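Local coordinates for PGRP-Hd - Peptidoglycan recognition protein homologue (Alvinella pompejana, PDB 3EP1), which is a homologue of peptidoglycan recognition proteins with an N-acetylmuramoyl-L-alanine amidase-type domain, and probably recognises bacterial cell-wall peptidoglycan in innate immunity, at residues V113-I116 and G117-K121; P124-A127 and L128-A131; T153-M157 and S158-F162. All coordinates share one frame; numbering follows the deposited sequence.

Contact 1: V113-I116 and G117-K121; sequences VAVI and GDFGK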
loop_
_atom_site.group_PDB
_atom_site.type_symbol
_atom_site.label_atom_id
_atom_site.label_comp_id
_atom_site.label_asym_id
_atom_site.label_seq_id
_atom_site.Cartn_x
_atom_site.Cartn_y
_atom_site.Cartn_z
ATOM N N VAL A 113 -9.983 -3.690 -12.115
ATOM C CA VAL A 113 -9.540 -4.848 -11.366
ATOM C C VAL A 113 -10.383 -6.055 -11.749
ATOM O O VAL A 113 -11.603 -6.022 -11.662
ATOM C CB VAL A 113 -9.672 -4.632 -9.843
ATOM C CG1 VAL A 113 -9.177 -5.865 -9.108
ATOM C CG2 VAL A 113 -8.887 -3.412 -9.402
ATOM N N ALA A 114 -9.727 -7.116 -12.185
ATOM C CA ALA A 114 -10.431 -8.334 -12.557
ATOM C C ALA A 114 -10.334 -9.311 -11.399
ATOM O O ALA A 114 -9.266 -9.456 -10.801
ATOM C CB ALA A 114 -9.810 -8.950 -13.797
ATOM N N VAL A 115 -11.451 -9.957 -11.067
ATOM C CA VAL A 115 -11.462 -10.956 -10.002
ATOM C C VAL A 115 -11.595 -12.312 -10.693
ATOM O O VAL A 115 -12.553 -12.575 -11.426
ATOM C CB VAL A 115 -12.612 -10.710 -8.984
ATOM C CG1 VAL A 115 -12.344 -9.417 -8.234
ATOM C CG2 VAL A 115 -13.961 -10.652 -9.686
ATOM N N ILE A 116 -10.605 -13.162 -10.461
ATOM C CA ILE A 116 -10.538 -14.457 -11.109
ATOM C C ILE A 116 -11.528 -15.509 -10.640
ATOM O O ILE A 116 -11.351 -16.122 -9.596
ATOM C CB ILE A 116 -9.101 -15.000 -11.019
ATOM C CG1 ILE A 116 -8.123 -13.923 -11.513
ATOM C CG2 ILE A 116 -8.970 -16.253 -11.855
ATOM C CD1 ILE A 116 -6.653 -14.300 -11.451
ATOM N N GLY A 117 -12.566 -15.722 -11.441
ATOM C CA GLY A 117 -13.576 -16.707 -11.104
ATOM C C GLY A 117 -14.971 -16.326 -11.556
ATOM O O GLY A 117 -15.143 -15.379 -12.323
ATOM N N ASP A 118 -15.961 -17.085 -11.084
ATOM C CA ASP A 118 -17.378 -16.862 -11.398
ATOM C C ASP A 118 -18.058 -16.577 -10.081
ATOM O O ASP A 118 -18.040 -17.408 -9.172
ATOM C CB ASP A 118 -18.008 -18.107 -12.066
ATOM C CG ASP A 118 -19.563 -18.082 -12.071
ATOM O OD1 ASP A 118 -20.172 -16.990 -12.216
ATOM O OD2 ASP A 118 -20.177 -19.176 -11.944
ATOM N N PHE A 119 -18.652 -15.393 -9.985
ATOM C CA PHE A 119 -19.325 -14.978 -8.770
ATOM C C PHE A 119 -20.784 -14.661 -9.052
ATOM O O PHE A 119 -21.388 -13.790 -8.430
ATOM C CB PHE A 119 -18.582 -13.779 -8.180
ATOM C CG PHE A 119 -17.129 -14.064 -7.918
ATOM C CD1 PHE A 119 -16.752 -14.952 -6.907
ATOM C CD2 PHE A 119 -16.141 -13.543 -8.746
ATOM C CE1 PHE A 119 -15.418 -15.322 -6.735
ATOM C CE2 PHE A 119 -14.806 -13.908 -8.580
ATOM C CZ PHE A 119 -14.446 -14.801 -7.575
ATOM N N GLY A 120 -21.351 -15.391 -10.004
ATOM C CA GLY A 120 -22.745 -15.188 -10.340
ATOM C C GLY A 120 -23.638 -15.729 -9.236
ATOM O O GLY A 120 -24.697 -15.164 -8.950
ATOM N N LYS A 121 -23.201 -16.817 -8.604
ATOM C CA LYS A 121 -23.968 -17.446 -7.536
ATOM C C LYS A 121 -23.259 -17.443 -6.185
ATOM O O LYS A 121 -23.899 -17.240 -5.148
ATOM C CB LYS A 121 -24.328 -18.877 -7.932
#

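Contact 2: P124-A127 and L128-A131; sequences PSQA and LQDA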
loop_
_atom_site.group_PDB
_atom_site.type_symbol
_atom_site.label_atom_id
_atom_site.label_comp_id
_atom_site.label_asym_id
_atom_site.label_seq_id
_atom_site.Cartn_x
_atom_site.Cartn_y
_atom_site.Cartn_z
ATOM N N PRO A 124 -17.359 -14.090 -3.308
ATOM C CA PRO A 124 -15.918 -14.345 -3.338
ATOM C C PRO A 124 -15.373 -14.706 -1.959
ATOM O O PRO A 124 -15.900 -14.253 -0.936
ATOM C CB PRO A 124 -15.353 -13.022 -3.845
ATOM C CG PRO A 124 -16.291 -12.036 -3.279
ATOM C CD PRO A 124 -17.630 -12.666 -3.571
ATOM N N SER A 125 -14.312 -15.508 -1.940
ATOM C CA SER A 125 -13.686 -15.923 -0.685
ATOM C C SER A 125 -13.318 -14.700 0.132
ATOM O O SER A 125 -13.179 -13.599 -0.405
ATOM C CB SER A 125 -12.425 -16.748 -0.958
ATOM O OG SER A 125 -11.419 -15.978 -1.596
ATOM N N GLN A 126 -13.153 -14.893 1.433
ATOM C CA GLN A 126 -12.795 -13.792 2.307
ATOM C C GLN A 126 -11.392 -13.330 1.964
ATOM O O GLN A 126 -11.067 -12.150 2.093
ATOM C CB GLN A 126 -12.844 -14.232 3.768
ATOM C CG GLN A 126 -12.554 -13.118 4.748
ATOM C CD GLN A 126 -13.618 -12.035 4.732
ATOM O OE1 GLN A 126 -14.799 -12.305 4.975
ATOM N NE2 GLN A 126 -13.206 -10.801 4.448
ATOM N N ALA A 127 -10.563 -14.274 1.526
ATOM C CA ALA A 127 -9.182 -13.978 1.170
ATOM C C ALA A 127 -9.111 -12.992 0.016
ATOM O O ALA A 127 -8.251 -12.119 -0.004
ATOM C CB ALA A 127 -8.454 -15.261 0.806
ATOM N N LEU A 128 -10.020 -13.149 -0.943
ATOM C CA LEU A 128 -10.076 -12.285 -2.115
ATOM C C LEU A 128 -10.536 -10.883 -1.714
ATOM O O LEU A 128 -9.989 -9.886 -2.179
ATOM C CB LEU A 128 -11.020 -12.891 -3.162
ATOM C CG LEU A 128 -11.050 -12.260 -4.558
ATOM C CD1 LEU A 128 -11.627 -13.260 -5.548
ATOM C CD2 LEU A 128 -11.863 -10.980 -4.547
ATOM N N GLN A 129 -11.539 -10.812 -0.848
ATOM C CA GLN A 129 -12.046 -9.525 -0.376
ATOM C C GLN A 129 -10.982 -8.706 0.338
ATOM O O GLN A 129 -10.853 -7.511 0.091
ATOM C CB GLN A 129 -13.218 -9.726 0.572
ATOM C CG GLN A 129 -14.514 -10.072 -0.114
ATOM C CD GLN A 129 -15.627 -10.315 0.877
ATOM O OE1 GLN A 129 -15.870 -9.500 1.767
ATOM N NE2 GLN A 129 -16.313 -11.439 0.730
ATOM N N ASP A 130 -10.229 -9.346 1.231
ATOM C CA ASP A 130 -9.185 -8.650 1.977
ATOM C C ASP A 130 -8.102 -8.115 1.052
ATOM O O ASP A 130 -7.593 -7.021 1.271
ATOM C CB ASP A 130 -8.562 -9.574 3.025
ATOM C CG ASP A 130 -9.569 -10.030 4.068
ATOM O OD1 ASP A 130 -9.553 -11.221 4.431
ATOM O OD2 ASP A 130 -10.380 -9.197 4.529
ATOM N N ALA A 131 -7.749 -8.889 0.026
ATOM C CA ALA A 131 -6.730 -8.459 -0.930
ATOM C C ALA A 131 -7.284 -7.247 -1.662
ATOM O O ALA A 131 -6.583 -6.258 -1.873
ATOM C CB ALA A 131 -6.414 -9.579 -1.922
HETATM O O HOH W 1 -14.659 -8.834 4.397
HETATM O O HOH W 2 -17.079 -10.456 4.533
#

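Contact 3: T153-M157 and S158-F162; sequences TTPAM and SGQAF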
loop_
_atom_site.group_PDB
_atom_site.type_symbol
_atom_site.label_atom_id
_atom_site.label_comp_id
_atom_site.label_asym_id
_atom_site.label_seq_id
_atom_site.Cartn_x
_atom_site.Cartn_y
_atom_site.Cartn_z
ATOM N N THR A 153 -19.505 -1.404 -9.993
ATOM C CA THR A 153 -19.770 -2.652 -10.706
ATOM C C THR A 153 -21.272 -2.934 -10.851
ATOM O O THR A 153 -22.108 -2.178 -10.361
ATOM C CB THR A 153 -19.104 -3.868 -10.015
ATOM O OG1 THR A 153 -19.089 -4.980 -10.921
ATOM C CG2 THR A 153 -19.865 -4.264 -8.756
ATOM N N THR A 154 -21.594 -4.023 -11.544
ATOM C CA THR A 154 -22.970 -4.467 -11.769
ATOM C C THR A 154 -22.934 -5.994 -11.820
ATOM O O THR A 154 -21.860 -6.589 -11.909
ATOM C CB THR A 154 -23.545 -3.948 -13.116
ATOM O OG1 THR A 154 -22.786 -4.481 -14.202
ATOM C CG2 THR A 154 -23.503 -2.437 -13.180
ATOM N N PRO A 155 -24.101 -6.655 -11.752
ATOM C CA PRO A 155 -24.086 -8.120 -11.802
ATOM C C PRO A 155 -23.491 -8.667 -13.094
ATOM O O PRO A 155 -22.898 -9.747 -13.105
ATOM C CB PRO A 155 -25.562 -8.492 -11.629
ATOM C CG PRO A 155 -26.284 -7.291 -12.164
ATOM C CD PRO A 155 -25.475 -6.148 -11.600
ATOM N N ALA A 156 -23.639 -7.910 -14.176
ATOM C CA ALA A 156 -23.122 -8.317 -15.477
ATOM C C ALA A 156 -21.601 -8.247 -15.527
ATOM O O ALA A 156 -20.953 -9.064 -16.176
ATOM C CB ALA A 156 -23.710 -7.436 -16.566
ATOM N N MET A 157 -21.041 -7.269 -14.829
ATOM C CA MET A 157 -19.601 -7.061 -14.799
ATOM C C MET A 157 -18.831 -8.017 -13.910
ATOM O O MET A 157 -17.820 -8.581 -14.332
ATOM C CB MET A 157 -19.292 -5.642 -14.342
ATOM C CG MET A 157 -19.691 -4.568 -15.313
ATOM S SD MET A 157 -19.539 -2.947 -14.549
ATOM C CE MET A 157 -17.858 -2.927 -14.065
ATOM N N SER A 158 -19.308 -8.190 -12.679
ATOM C CA SER A 158 -18.627 -9.033 -11.704
ATOM C C SER A 158 -19.432 -10.185 -11.104
ATOM O O SER A 158 -18.952 -10.887 -10.217
ATOM C CB SER A 158 -18.113 -8.155 -10.569
ATOM O OG SER A 158 -19.188 -7.509 -9.919
ATOM N N GLY A 159 -20.656 -10.376 -11.571
ATOM C CA GLY A 159 -21.468 -11.454 -11.040
ATOM C C GLY A 159 -22.449 -10.981 -9.988
ATOM O O GLY A 159 -22.142 -10.116 -9.168
ATOM N N GLN A 160 -23.640 -11.566 -10.026
ATOM C CA GLN A 160 -24.719 -11.249 -9.099
ATOM C C GLN A 160 -24.269 -11.333 -7.654
ATOM O O GLN A 160 -24.473 -10.402 -6.878
ATOM C CB GLN A 160 -25.869 -12.222 -9.308
ATOM C CG GLN A 160 -27.092 -11.627 -9.975
ATOM C CD GLN A 160 -27.746 -10.581 -9.120
ATOM O OE1 GLN A 160 -27.761 -10.694 -7.894
ATOM N NE2 GLN A 160 -28.306 -9.560 -9.756
ATOM N N ALA A 161 -23.657 -12.459 -7.300
ATOM C CA ALA A 161 -23.193 -12.668 -5.940
ATOM C C ALA A 161 -22.254 -11.564 -5.469
ATOM O O ALA A 161 -22.344 -11.120 -4.334
ATOM C CB ALA A 161 -22.515 -14.034 -5.815
ATOM N N PHE A 162 -21.357 -11.110 -6.332
ATOM C CA PHE A 162 -20.432 -10.060 -5.930
ATOM C C PHE A 162 -21.146 -8.734 -5.749
ATOM O O PHE A 162 -20.903 -8.015 -4.788
ATOM C CB PHE A 162 -19.319 -9.884 -6.961
ATOM C CG PHE A 162 -18.005 -9.487 -6.358
ATOM C CD1 PHE A 162 -17.939 -8.465 -5.412
ATOM C CD2 PHE A 162 -16.835 -10.153 -6.712
ATOM C CE1 PHE A 162 -16.729 -8.120 -4.825
ATOM C CE2 PHE A 162 -15.615 -9.813 -6.131
ATOM C CZ PHE A 162 -15.561 -8.798 -5.187
HETATM O O HOH W 3 -24.055 -12.970 -12.619
#

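Contact 1: V113-I116 and G117-K121
Val115 and Phe119 meet four residues apart, where strand 110-115 runs out into the loop that leads to helix 126-141. One methyl does most of the touching: Val115 CG2 lies 3.5 Å from Phe119 CE2 and approaches the ring obliquely. That methyl sits between the backbone N and the carbonyl carbon of its own residue (chi1 of Val115 -67°), which turns it toward the ring. The same ring corner has Val115 O at its edge and in its plane, 3.9 Å from Phe119 CE2, while Ile116 O comes obliquely to within 3.9 Å of Phe119 CZ. The ring is thus set against both a branched side chain and the carbonyls of the turn.

Between the two residues the chain bends at Gly117, whose positive phi of 146° would press any side-chain carbon against Ile116 O; its backbone N is bonded to Thr34 OG1, and Phe119 N to Gln33 OE1. This side is buried, with Leu128 of helix 126-141 packed on both Val115 and Phe119, and Pro124 and Gln86 also touching the ring.

The other side is looser and polar. Asp118 has its CB turned away from 113-116, and its OD1 accepts a bond from Gly120 N at 3.0 Å with an N-H...O angle of 152°, the nitrogen standing above the carboxylate plane. Asp118 and Gly120 are partly exposed, and at Lys121 the chain is exposed, with nothing modelled beyond CB.

The bond from Gly120 to Asp118 makes an Asx turn, and the whole stretch is a strand-to-helix connection of the mixed sheet in an amidase-type peptidoglycan recognition fold: an inward-facing phenylalanine fills the corner between sheet and helix while the Asx turn shapes the outer bend.

Contact 2: P124-A127 and L128-A131
Gln129 reaches back over the start of helix 126-141 to Pro124, its NE2 donating to Pro124 O at 3.3 Å. The oxygen lies in the amide plane of Gln129, but the nitrogen stands above the carbonyl plane of Pro124, 35° out of it. CG of Gln129 is anti to its carbonyl carbon (chi1 -77°) and the chain is extended beyond it, crossing the proline at about a right angle with CG beside Pro124 CG. With an alanine here, Pro124 O would probably lose this side-chain donor and a gap would open beside the proline ring. On the buried side Pro124 CB rests 4.1 Å from Leu128 CD1.

Ser125 is the N-cap. Its OG accepts from Leu128 N at 3.2 Å and is also bonded to Gln86 O, so a preceding loop fixes the cap. Ser125 O takes Gln129 N, and Asp130 N and Ala131 N continue the helical pattern onto Gln126 O and Ala127 O.

On the outer face, Gln126 bends at chi2 (66°) and brings NE2 to Asp130 OD2 at 3.3 Å, entering above the carboxylate plane. The other carboxylate oxygen, Asp130 OD1, stands only 2.9 Å from Gln126 O, two acceptors that form no bond. A water stands near both amide oxygens, 3.0 Å from Gln126 OE1 and 3.2 Å from Gln129 OE1.

Further out, Ile84 touches Leu128 and Ala131, and Met165 of helix 160-167 lies against Pro124 and Gln129.

The first turn is therefore held by neutral groups, the Ser125 hydroxyl and the Gln129 amide. The carboxylate of Asp130, close to the helix's N-terminal end, is likely to be eased by the helix dipole and by the Gln126 amide, which would partly offset its nearness to a backbone carbonyl.

Contact 3: T153-M157 and S158-F162
Thr153 and Ser158 join hydroxyls at the junction between two consecutive helices: after the edge strand 149-152 of the mixed sheet, the single-turn helix 155-158 breaks at Gly159 and helix 160-167 sets off in a new direction. It is a local contact at a helix start and a helix end, in the C-terminal part of the amidase-type fold.

The hydroxyls stand 2.7 Å apart, Thr153 OG1 to Ser158 OG, and which acceptor the serine proton serves is not settled, since Thr154 O could accept it too, though only in a long, weak bond. Thr153 swings OG1 opposite its backbone N (chi1 -165°), toward the serine, and the same oxygen is bonded to Leu31 O. Thr153 OG1 thus stands between strand 26-33 and the buried Ser158 at the end of the short helix.

At the start of the short helix Thr154 is the N-cap: its OG1 accepts a weak bond of 3.3 Å from Met157 N. Met157 then sends its sulfur arm away from the turn, toward Trp32, while its backbone pairs with Gln33.

At the other end Gly159 leaves helical geometry with a phi of 99°, where a side-chain carbon would jam against the carbonyl of Ser158. Gly159 N still makes a weak bond, 2.8 Å and strongly bent, to Pro155 O, and the residue is at once the N-cap of the next helix. A water accepts from Gln160 N at 3.0 Å and gives only a weak bond to Pro155 O. The aliphatic part of Gln160 lies alongside Pro155, with Pro155 CB 3.8 Å from Gln160 CA.

The backbone bond from Ser158 N to Thr154 O is nearly straight, 3.1 Å long with an N-H...O angle of 175°.

Overall arrangement
Followed from the N terminus, the three contacts lie in series, none nested in or crossing another. Each joins adjoining segments, so none closes a long loop: contact 1 is a turn out of strand 110-115, contact 2 the start of helix 126-141, and contact 3, after strand 149-152, the bend into helix 160-167. Centres of contacts 1 and 3 are about 8 Å apart, of 1 and 2 about 11 Å, of 2 and 3 about 15 Å. Val115 CG1, 4.0 Å from Leu128 CD2, ties strand 110-115 to helix 126-141; Phe119 CB, 3.6 Å from Ser158 O, joins contacts 1 and 3; Phe162 of helix 160-167 meets Pro124 and Leu128, joining contacts 2 and 3.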